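Local coordinates for protein glutaconate CoA-transferase subunit A (Acidaminococcus fermentans, PDB 1POI) that transfers the CoA moiety from acetyl-CoA to glutaconate, (R)-2-hydroxyglutarate and related acids, a step of glutamate degradation by the hydroxyglutarate pathway, at residues S247-Y250 / G251-Y255; D286-E289 / Y290-K293; M108-A111 / A112-L116; K194-D197 / V198-E202. All coordinates share one frame; numbering follows the deposited sequence.

Contact 1 of 4, residues S247-Y250 / G251-Y255; sequences SQCY and GLYDY
C249 and Y253 form a single antiparallel bridge, a hydrogen-bonded pair in which C249 N gives to Y253 O at 3.1 Å and Y253 N gives back to C249 O, the end-to-end directions of the two arms differing by 163°. L252 N also donates to C249 O, at 2.9 Å and in the carbonyl plane. With L252 and Y253 both facing C249, this is a classic beta bulge. G251, with positive phi, lies at the turn.

On one flank CB of C249 sits over a face of the Y253 ring, 3.7 Å from its centroid, a CH-pi contact. SG stands obliquely to the same ring and reaches CD1 of L252 at 4.1 Å. With CG between the backbone N and the carbonyl carbon (chi1 49°), the Y253 ring lies back under the opposite arm, and its OH is held by E212 and A244.

On the other flank the Q248 amide stacks on the Y255 ring, planes 25° apart. Its NE2 makes a weak bond to D254 OD1 (3.1 Å), while a stronger acidic partner belongs to a chain of another protein, where a basic side chain forms a salt bridge with OD2 of D254.

In chain order the loop follows strand 236-239 and precedes helix 257-266, with Q248 bonded through its backbone to T27 and R29, and D254 to L302.

Contact 2 of 4, residues D286-E289 / Y290-K293; sequences DHDE and YLNK
H287 and Y290, neighbours along the first turn of helix 287-294, carry their rings on the same flank as L291, and this is the tightly packed part of the contact. The imidazole and phenol planes are 19° apart but slid past each other, with centroids 5.6 Å from one another, too offset for more than marginal overlap. Their closest approach is CE1 of H287 to CD2 of Y290, 3.8 Å. With CG opposite the backbone N in both residues, the two rings leave on the same flank. L291 meets the other part of the imidazole, its CD2 lying 3.8 Å from NE2 of H287. Beyond the segments, NE2 of H287 bonds P241 O, OH of Y290 bonds H245, and the Y290 ring meets that of F36 nearly at right angles.

Across the helix the contact is looser and more polar. D288, N292 and K293 are exposed within the assembly and touch the other segment chiefly through backbone atoms or CB. N292 OD1 bonds T297 N of a third subunit, whereas K293 reaches E279 in a salt bridge and W280 in a cation-pi contact.

D286 is the N-cap: its OD1 accepts from E289 N at 3.2 Å, from the anti side and 35° out of the carboxylate plane. After a weak first bond from Y290 N to D286 O, L291 N to H287 O (3.0 Å) and N292 N to D288 O (2.9 Å) continue the helical ladder. A negative carboxylate beside amides of the first turn would probably interact favourably with the helix dipole.

Contact 3 of 4, residues M108-A111 / A112-L116; sequences MWHA and AALGL
A Schellman motif closes helix 102-114 here, in a CoA-transferase domain whose core is a parallel sheet. L116 N returns to A111 O at 3.1 Å, and G115 N makes a weak bond to A112 O. G115 is the C-prime residue, with positive phi, and its backbone turns the chain out of the helix. A111 O also accepts from G115 N at 2.8 Å, so two donors grip one carbonyl, arriving from opposite faces of its plane. Before this end the helical ladder is regular, with L114 N bonding H110 O at 2.9 Å in the carbonyl plane.

The turn also folds a hydrophobic side chain back on the helix, as fits the motif: CD1 of L116 rests 3.7 Å from CB of A111.

Outside the segments, W109 packs on L49 and I200, while H110 and L114 look toward a second copy of the subunit. There the H110 ring meets H110 of that second subunit with planes about 85° apart.

Within the segment pair L114 sets one methyl over the imidazole one turn behind it, offset toward the ring's rim. With CG opposite the backbone N (chi1 -167°), the H110 ring turns toward the helix end, and CD2 of L114 lies over one face, 3.7 Å from the ring centroid and 23° off the normal.

Contact 4 of 4, residues K194-D197 / V198-E202; sequences KFQD and VDIAE
D197, V198 and Q196 bury the most surface in this contact, where a tight turn becomes helix 197-203. Q196 contributes most through its backbone: its carbonyl O takes I200 N at 3.1 Å, with an N-H...O angle of 172°. Its CG also touches CD1 of I200, at 4.0 Å. With CG wedged between N and the carbonyl carbon (chi1 72°) and a bend at chi2, the amide folds aside, where OE1 bonds Y106 and NE2 bonds L22 O and G24 O.

V198 packs back on the start of the turn. Its CG2 lies 3.8 Å from CG of K194, the two chains side by side, while the ammonium of K194 continues to a salt bridge with D228.

The carbonyl O of D197 receives a weak bond from A201 N, at 3.4 Å, and has CG1 of I200 against it at 3.6 Å. OD1 is bonded by G24 N, and OD2 forms a salt bridge with R29, tying the carboxylate to the loop after strand 19-22.

D197 N bonds K194 O at 3.0 Å, closing a type II' beta turn that leads into a helix of the parallel-sheet CoA-transferase domain.

Contacts 3 and 4 adjoin, with centres 10 Å apart. Helices 102-114 and 197-203 meet through W109, whose CD1 is 3.5 Å from CG2 of I200 and whose CE3 is 3.5 Å from CB of Q196. H110 also packs against D199, a residue that reaches a basic side chain on a chain of another protein. Contact 1 is about 18 Å, centre to centre, from both contact 4 and contact 2, its nearest atoms about 7 Å from each. R29 connects contacts 1 and 4, its backbone bonded to that of Q248 and its guanidinium paired with D197. Contacts 2 and 3 are farthest apart, about 36 Å between centres, on opposite sides of the chain's centre, and each reaches another copy of this subunit.

Contact 1 of 4, residues S247-Y250 / G251-Y255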
loop_
_atom_site.group_PDB
_atom_site.type_symbol
_atom_site.label_atom_id
_atom_site.label_comp_id
_atom_site.label_asym_id
_atom_site.label_seq_id
_atom_site.Cartn_x
_atom_site.Cartn_y
_atom_site.Cartn_z
ATOM N N SER A 247 13.637 -12.615 19.605
ATOM C CA SER A 247 14.147 -12.530 18.245
ATOM C C SER A 247 13.353 -11.536 17.410
ATOM O O SER A 247 12.234 -11.136 17.791
ATOM C CB SER A 247 14.170 -13.911 17.600
ATOM O OG SER A 247 12.863 -14.385 17.387
ATOM N N GLN A 248 13.953 -11.120 16.292
ATOM C CA GLN A 248 13.335 -10.153 15.367
ATOM C C GLN A 248 12.051 -10.699 14.765
ATOM O O GLN A 248 11.735 -11.875 14.891
ATOM C CB GLN A 248 14.293 -9.792 14.221
ATOM C CG GLN A 248 15.670 -9.486 14.687
ATOM C CD GLN A 248 16.560 -9.037 13.591
ATOM O OE1 GLN A 248 17.228 -9.846 12.936
ATOM N NE2 GLN A 248 16.608 -7.725 13.376
ATOM N N CYS A 249 11.314 -9.832 14.108
ATOM C CA CYS A 249 10.104 -10.224 13.464
ATOM C C CYS A 249 9.825 -9.062 12.549
ATOM O O CYS A 249 9.268 -8.025 12.957
ATOM C CB CYS A 249 9.011 -10.431 14.477
ATOM S SG CYS A 249 7.435 -10.792 13.741
ATOM N N TYR A 250 10.336 -9.224 11.331
ATOM C CA TYR A 250 10.243 -8.272 10.247
ATOM C C TYR A 250 9.026 -7.355 10.232
ATOM O O TYR A 250 7.884 -7.810 10.261
ATOM C CB TYR A 250 10.341 -9.032 8.920
ATOM C CG TYR A 250 10.460 -8.141 7.703
ATOM C CD1 TYR A 250 9.325 -7.589 7.112
ATOM C CD2 TYR A 250 11.709 -7.804 7.174
ATOM C CE1 TYR A 250 9.424 -6.727 6.050
ATOM C CE2 TYR A 250 11.816 -6.931 6.092
ATOM C CZ TYR A 250 10.670 -6.402 5.546
ATOM O OH TYR A 250 10.744 -5.511 4.496
ATOM N N GLY A 251 9.283 -6.050 10.195
ATOM C CA GLY A 251 8.216 -5.075 10.116
ATOM C C GLY A 251 7.487 -4.831 11.407
ATOM O O GLY A 251 6.590 -3.983 11.466
ATOM N N LEU A 252 7.853 -5.570 12.448
ATOM C CA LEU A 252 7.202 -5.383 13.728
ATOM C C LEU A 252 8.146 -4.974 14.851
ATOM O O LEU A 252 7.919 -3.957 15.507
ATOM C CB LEU A 252 6.401 -6.620 14.112
ATOM C CG LEU A 252 5.117 -6.783 13.303
ATOM C CD1 LEU A 252 4.420 -8.062 13.692
ATOM C CD2 LEU A 252 4.191 -5.616 13.529
ATOM N N TYR A 253 9.217 -5.727 15.060
ATOM C CA TYR A 253 10.129 -5.395 16.139
ATOM C C TYR A 253 11.484 -5.999 15.936
ATOM O O TYR A 253 11.626 -6.948 15.193
ATOM C CB TYR A 253 9.551 -5.799 17.507
ATOM C CG TYR A 253 9.008 -7.216 17.592
ATOM C CD1 TYR A 253 9.855 -8.295 17.851
ATOM C CD2 TYR A 253 7.658 -7.474 17.401
ATOM C CE1 TYR A 253 9.368 -9.579 17.913
ATOM C CE2 TYR A 253 7.166 -8.758 17.458
ATOM C CZ TYR A 253 8.024 -9.804 17.716
ATOM O OH TYR A 253 7.524 -11.083 17.797
ATOM N N ASP A 254 12.462 -5.442 16.633
ATOM C CA ASP A 254 13.857 -5.825 16.554
ATOM C C ASP A 254 14.260 -6.789 17.698
ATOM O O ASP A 254 13.505 -6.955 18.678
ATOM C CB ASP A 254 14.639 -4.523 16.632
ATOM C CG ASP A 254 15.967 -4.601 15.947
ATOM O OD1 ASP A 254 16.474 -5.723 15.753
ATOM O OD2 ASP A 254 16.510 -3.523 15.597
ATOM N N TYR A 255 15.425 -7.433 17.601
ATOM C CA TYR A 255 15.814 -8.329 18.674
ATOM C C TYR A 255 16.053 -7.568 19.959
ATOM O O TYR A 255 16.407 -6.400 19.944
ATOM C CB TYR A 255 17.020 -9.218 18.343
ATOM C CG TYR A 255 18.148 -8.644 17.508
ATOM C CD1 TYR A 255 18.629 -7.353 17.694
ATOM C CD2 TYR A 255 18.719 -9.406 16.494
ATOM C CE1 TYR A 255 19.649 -6.834 16.878
ATOM C CE2 TYR A 255 19.735 -8.903 15.678
ATOM C CZ TYR A 255 20.191 -7.618 15.871
ATOM O OH TYR A 255 21.181 -7.145 15.030
#

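Contact 2 of 4, residues D286-E289 / Y290-K293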
loop_
_atom_site.group_PDB
_atom_site.type_symbol
_atom_site.label_atom_id
_atom_site.label_comp_id
_atom_site.label_asym_id
_atom_site.label_seq_id
_atom_site.Cartn_x
_atom_site.Cartn_y
_atom_site.Cartn_z
ATOM N N ASP A 286 1.387 -18.222 31.625
ATOM C CA ASP A 286 1.133 -18.109 30.196
ATOM C C ASP A 286 1.928 -16.966 29.586
ATOM O O ASP A 286 2.615 -16.235 30.308
ATOM C CB ASP A 286 -0.357 -17.919 29.934
ATOM C CG ASP A 286 -0.926 -16.751 30.669
ATOM O OD1 ASP A 286 -0.133 -15.983 31.235
ATOM O OD2 ASP A 286 -2.168 -16.577 30.670
ATOM N N HIS A 287 1.803 -16.805 28.268
ATOM C CA HIS A 287 2.531 -15.781 27.523
ATOM C C HIS A 287 2.221 -14.350 27.990
ATOM O O HIS A 287 3.113 -13.501 28.050
ATOM C CB HIS A 287 2.290 -15.927 26.016
ATOM C CG HIS A 287 3.202 -15.080 25.185
ATOM N ND1 HIS A 287 4.566 -15.274 25.143
ATOM C CD2 HIS A 287 2.939 -14.066 24.327
ATOM C CE1 HIS A 287 5.100 -14.417 24.293
ATOM N NE2 HIS A 287 4.136 -13.673 23.782
ATOM N N ASP A 288 0.966 -14.075 28.308
ATOM C CA ASP A 288 0.631 -12.769 28.795
ATOM C C ASP A 288 1.573 -12.427 29.958
ATOM O O ASP A 288 2.223 -11.394 29.932
ATOM C CB ASP A 288 -0.835 -12.731 29.216
ATOM C CG ASP A 288 -1.762 -12.463 28.043
ATOM O OD1 ASP A 288 -1.274 -12.379 26.900
ATOM O OD2 ASP A 288 -2.974 -12.285 28.251
ATOM N N GLU A 289 1.733 -13.348 30.907
ATOM C CA GLU A 289 2.615 -13.159 32.053
ATOM C C GLU A 289 4.018 -12.796 31.636
ATOM O O GLU A 289 4.720 -12.063 32.342
ATOM C CB GLU A 289 2.685 -14.425 32.906
ATOM C CG GLU A 289 1.395 -14.749 33.596
ATOM C CD GLU A 289 1.579 -15.253 35.007
ATOM O OE1 GLU A 289 2.688 -15.721 35.357
ATOM O OE2 GLU A 289 0.595 -15.165 35.775
ATOM N N TYR A 290 4.456 -13.368 30.528
ATOM C CA TYR A 290 5.788 -13.094 30.016
ATOM C C TYR A 290 5.840 -11.629 29.549
ATOM O O TYR A 290 6.770 -10.886 29.877
ATOM C CB TYR A 290 6.091 -14.059 28.866
ATOM C CG TYR A 290 7.430 -13.871 28.183
ATOM C CD1 TYR A 290 8.583 -14.424 28.715
ATOM C CD2 TYR A 290 7.531 -13.195 26.958
ATOM C CE1 TYR A 290 9.791 -14.324 28.063
ATOM C CE2 TYR A 290 8.751 -13.091 26.300
ATOM C CZ TYR A 290 9.873 -13.660 26.860
ATOM O OH TYR A 290 11.090 -13.565 26.221
ATOM N N LEU A 291 4.811 -11.203 28.825
ATOM C CA LEU A 291 4.751 -9.834 28.307
ATOM C C LEU A 291 4.728 -8.826 29.441
ATOM O O LEU A 291 5.479 -7.838 29.441
ATOM C CB LEU A 291 3.526 -9.647 27.403
ATOM C CG LEU A 291 3.559 -10.514 26.138
ATOM C CD1 LEU A 291 2.332 -10.243 25.310
ATOM C CD2 LEU A 291 4.835 -10.267 25.318
ATOM N N ASN A 292 3.896 -9.100 30.436
ATOM C CA ASN A 292 3.782 -8.205 31.559
ATOM C C ASN A 292 5.071 -8.126 32.366
ATOM O O ASN A 292 5.506 -7.044 32.758
ATOM C CB ASN A 292 2.567 -8.574 32.380
ATOM C CG ASN A 292 1.294 -8.071 31.753
ATOM O OD1 ASN A 292 1.336 -7.255 30.845
ATOM N ND2 ASN A 292 0.158 -8.530 32.237
ATOM N N LYS A 293 5.734 -9.262 32.516
ATOM C CA LYS A 293 6.991 -9.317 33.245
ATOM C C LYS A 293 7.941 -8.351 32.567
ATOM O O LYS A 293 8.599 -7.565 33.231
ATOM C CB LYS A 293 7.565 -10.737 33.200
ATOM C CG LYS A 293 8.872 -10.906 33.927
ATOM C CD LYS A 293 8.794 -11.979 35.020
ATOM C CE LYS A 293 10.062 -11.973 35.871
ATOM N NZ LYS A 293 11.279 -12.214 35.023
#

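Contact 3 of 4, residues M108-A111 / A112-L116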
loop_
_atom_site.group_PDB
_atom_site.type_symbol
_atom_site.label_atom_id
_atom_site.label_comp_id
_atom_site.label_asym_id
_atom_site.label_seq_id
_atom_site.Cartn_x
_atom_site.Cartn_y
_atom_site.Cartn_z
ATOM N N MET A 108 16.804 -30.904 2.623
ATOM C CA MET A 108 16.025 -31.989 3.214
ATOM C C MET A 108 14.595 -31.585 3.509
ATOM O O MET A 108 13.654 -32.279 3.144
ATOM C CB MET A 108 16.707 -32.508 4.480
ATOM C CG MET A 108 18.028 -33.219 4.184
ATOM S SD MET A 108 18.944 -33.736 5.633
ATOM C CE MET A 108 17.693 -34.394 6.624
ATOM N N TRP A 109 14.429 -30.447 4.151
ATOM C CA TRP A 109 13.105 -29.959 4.465
ATOM C C TRP A 109 12.406 -29.617 3.158
ATOM O O TRP A 109 11.224 -29.905 2.982
ATOM C CB TRP A 109 13.194 -28.705 5.339
ATOM C CG TRP A 109 13.238 -28.930 6.820
ATOM C CD1 TRP A 109 12.553 -29.874 7.519
ATOM C CD2 TRP A 109 13.885 -28.096 7.803
ATOM N NE1 TRP A 109 12.712 -29.671 8.871
ATOM C CE2 TRP A 109 13.525 -28.586 9.072
ATOM C CE3 TRP A 109 14.725 -26.978 7.728
ATOM C CZ2 TRP A 109 13.974 -27.997 10.263
ATOM C CZ3 TRP A 109 15.169 -26.393 8.918
ATOM C CH2 TRP A 109 14.792 -26.904 10.162
ATOM N N HIS A 110 13.126 -29.011 2.219
ATOM C CA HIS A 110 12.489 -28.644 0.964
ATOM C C HIS A 110 12.002 -29.875 0.187
ATOM O O HIS A 110 10.827 -29.936 -0.212
ATOM C CB HIS A 110 13.385 -27.726 0.119
ATOM C CG HIS A 110 12.668 -27.079 -1.024
ATOM N ND1 HIS A 110 13.172 -27.065 -2.306
ATOM C CD2 HIS A 110 11.454 -26.483 -1.093
ATOM C CE1 HIS A 110 12.303 -26.490 -3.115
ATOM N NE2 HIS A 110 11.250 -26.126 -2.405
ATOM N N ALA A 111 12.882 -30.852 -0.001
ATOM C CA ALA A 111 12.537 -32.100 -0.669
ATOM C C ALA A 111 11.334 -32.751 0.011
ATOM O O ALA A 111 10.524 -33.400 -0.647
ATOM C CB ALA A 111 13.680 -33.031 -0.635
ATOM N N ALA A 112 11.202 -32.581 1.322
ATOM C CA ALA A 112 10.057 -33.150 2.036
ATOM C C ALA A 112 8.775 -32.436 1.622
ATOM O O ALA A 112 7.770 -33.065 1.303
ATOM C CB ALA A 112 10.257 -33.063 3.549
ATOM N N ALA A 113 8.814 -31.112 1.607
ATOM C CA ALA A 113 7.643 -30.346 1.215
ATOM C C ALA A 113 7.277 -30.717 -0.215
ATOM O O ALA A 113 6.104 -30.707 -0.585
ATOM C CB ALA A 113 7.929 -28.865 1.325
ATOM N N LEU A 114 8.300 -31.051 -1.001
ATOM C CA LEU A 114 8.117 -31.416 -2.398
ATOM C C LEU A 114 7.554 -32.819 -2.628
ATOM O O LEU A 114 6.800 -33.030 -3.564
ATOM C CB LEU A 114 9.444 -31.255 -3.161
ATOM C CG LEU A 114 9.739 -30.006 -4.016
ATOM C CD1 LEU A 114 8.873 -28.791 -3.634
ATOM C CD2 LEU A 114 11.236 -29.692 -3.917
ATOM N N GLY A 115 7.962 -33.783 -1.815
ATOM C CA GLY A 115 7.479 -35.144 -1.971
ATOM C C GLY A 115 8.510 -36.049 -2.625
ATOM O O GLY A 115 8.176 -37.106 -3.155
ATOM N N LEU A 116 9.775 -35.656 -2.605
ATOM C CA LEU A 116 10.804 -36.477 -3.230
ATOM C C LEU A 116 11.044 -37.763 -2.443
ATOM O O LEU A 116 10.931 -37.789 -1.220
ATOM C CB LEU A 116 12.126 -35.702 -3.347
ATOM C CG LEU A 116 12.185 -34.360 -4.077
ATOM C CD1 LEU A 116 13.639 -33.941 -4.218
ATOM C CD2 LEU A 116 11.557 -34.437 -5.443
#

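Contact 4 of 4, residues K194-D197 / V198-E202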
loop_
_atom_site.group_PDB
_atom_site.type_symbol
_atom_site.label_atom_id
_atom_site.label_comp_id
_atom_site.label_asym_id
_atom_site.label_seq_id
_atom_site.Cartn_x
_atom_site.Cartn_y
_atom_site.Cartn_z
ATOM N N LYS A 194 10.986 -16.134 4.509
ATOM C CA LYS A 194 10.308 -17.186 5.247
ATOM C C LYS A 194 11.225 -18.245 5.823
ATOM O O LYS A 194 10.800 -19.023 6.659
ATOM C CB LYS A 194 9.318 -17.903 4.331
ATOM C CG LYS A 194 8.069 -17.144 4.036
ATOM C CD LYS A 194 8.174 -16.267 2.820
ATOM C CE LYS A 194 7.403 -15.000 3.145
ATOM N NZ LYS A 194 7.012 -14.135 2.000
ATOM N N PHE A 195 12.468 -18.309 5.363
ATOM C CA PHE A 195 13.389 -19.354 5.822
ATOM C C PHE A 195 12.706 -20.704 5.486
ATOM O O PHE A 195 12.048 -20.821 4.446
ATOM C CB PHE A 195 13.708 -19.202 7.328
ATOM C CG PHE A 195 14.099 -17.786 7.734
ATOM C CD1 PHE A 195 15.281 -17.218 7.275
ATOM C CD2 PHE A 195 13.244 -17.009 8.523
ATOM C CE1 PHE A 195 15.600 -15.900 7.588
ATOM C CE2 PHE A 195 13.553 -15.706 8.838
ATOM C CZ PHE A 195 14.728 -15.144 8.369
ATOM N N GLN A 196 12.823 -21.705 6.352
ATOM C CA GLN A 196 12.205 -23.006 6.092
ATOM C C GLN A 196 10.733 -23.052 6.478
ATOM O O GLN A 196 10.067 -24.061 6.316
ATOM C CB GLN A 196 12.923 -24.083 6.885
ATOM C CG GLN A 196 12.625 -24.004 8.379
ATOM C CD GLN A 196 13.533 -23.065 9.152
ATOM O OE1 GLN A 196 14.325 -22.292 8.584
ATOM N NE2 GLN A 196 13.441 -23.141 10.458
ATOM N N ASP A 197 10.203 -21.944 6.935
ATOM C CA ASP A 197 8.832 -21.928 7.397
ATOM C C ASP A 197 7.713 -22.502 6.559
ATOM O O ASP A 197 6.864 -23.194 7.114
ATOM C CB ASP A 197 8.469 -20.546 7.912
ATOM C CG ASP A 197 9.244 -20.186 9.137
ATOM O OD1 ASP A 197 10.394 -20.655 9.280
ATOM O OD2 ASP A 197 8.715 -19.424 9.957
ATOM N N VAL A 198 7.687 -22.225 5.252
ATOM C CA VAL A 198 6.613 -22.743 4.386
ATOM C C VAL A 198 6.787 -24.247 4.069
ATOM O O VAL A 198 5.814 -25.011 4.019
ATOM C CB VAL A 198 6.483 -21.885 3.107
ATOM C CG1 VAL A 198 5.341 -22.374 2.233
ATOM C CG2 VAL A 198 6.207 -20.439 3.488
ATOM N N ASP A 199 8.040 -24.662 3.898
ATOM C CA ASP A 199 8.388 -26.049 3.639
ATOM C C ASP A 199 7.895 -26.926 4.799
ATOM O O ASP A 199 7.119 -27.848 4.603
ATOM C CB ASP A 199 9.906 -26.211 3.550
ATOM C CG ASP A 199 10.474 -25.873 2.180
ATOM O OD1 ASP A 199 9.723 -25.715 1.182
ATOM O OD2 ASP A 199 11.717 -25.801 2.102
ATOM N N ILE A 200 8.352 -26.639 6.011
ATOM C CA ILE A 200 7.955 -27.428 7.175
ATOM C C ILE A 200 6.456 -27.386 7.528
ATOM O O ILE A 200 5.983 -28.242 8.283
ATOM C CB ILE A 200 8.847 -27.120 8.412
ATOM C CG1 ILE A 200 8.613 -25.693 8.946
ATOM C CG2 ILE A 200 10.280 -27.242 8.010
ATOM C CD1 ILE A 200 9.367 -25.358 10.234
ATOM N N ALA A 201 5.709 -26.414 6.998
ATOM C CA ALA A 201 4.249 -26.350 7.255
ATOM C C ALA A 201 3.518 -27.146 6.163
ATOM O O ALA A 201 2.297 -27.288 6.206
ATOM C CB ALA A 201 3.740 -24.909 7.247
ATOM N N GLU A 202 4.252 -27.507 5.111
ATOM C CA GLU A 202 3.704 -28.289 4.031
ATOM C C GLU A 202 4.035 -29.749 4.343
ATOM O O GLU A 202 3.181 -30.630 4.186
ATOM C CB GLU A 202 4.303 -27.877 2.677
ATOM C CG GLU A 202 3.803 -28.738 1.515
ATOM C CD GLU A 202 3.924 -28.084 0.136
ATOM O OE1 GLU A 202 5.023 -27.621 -0.233
ATOM O OE2 GLU A 202 2.913 -28.059 -0.598
#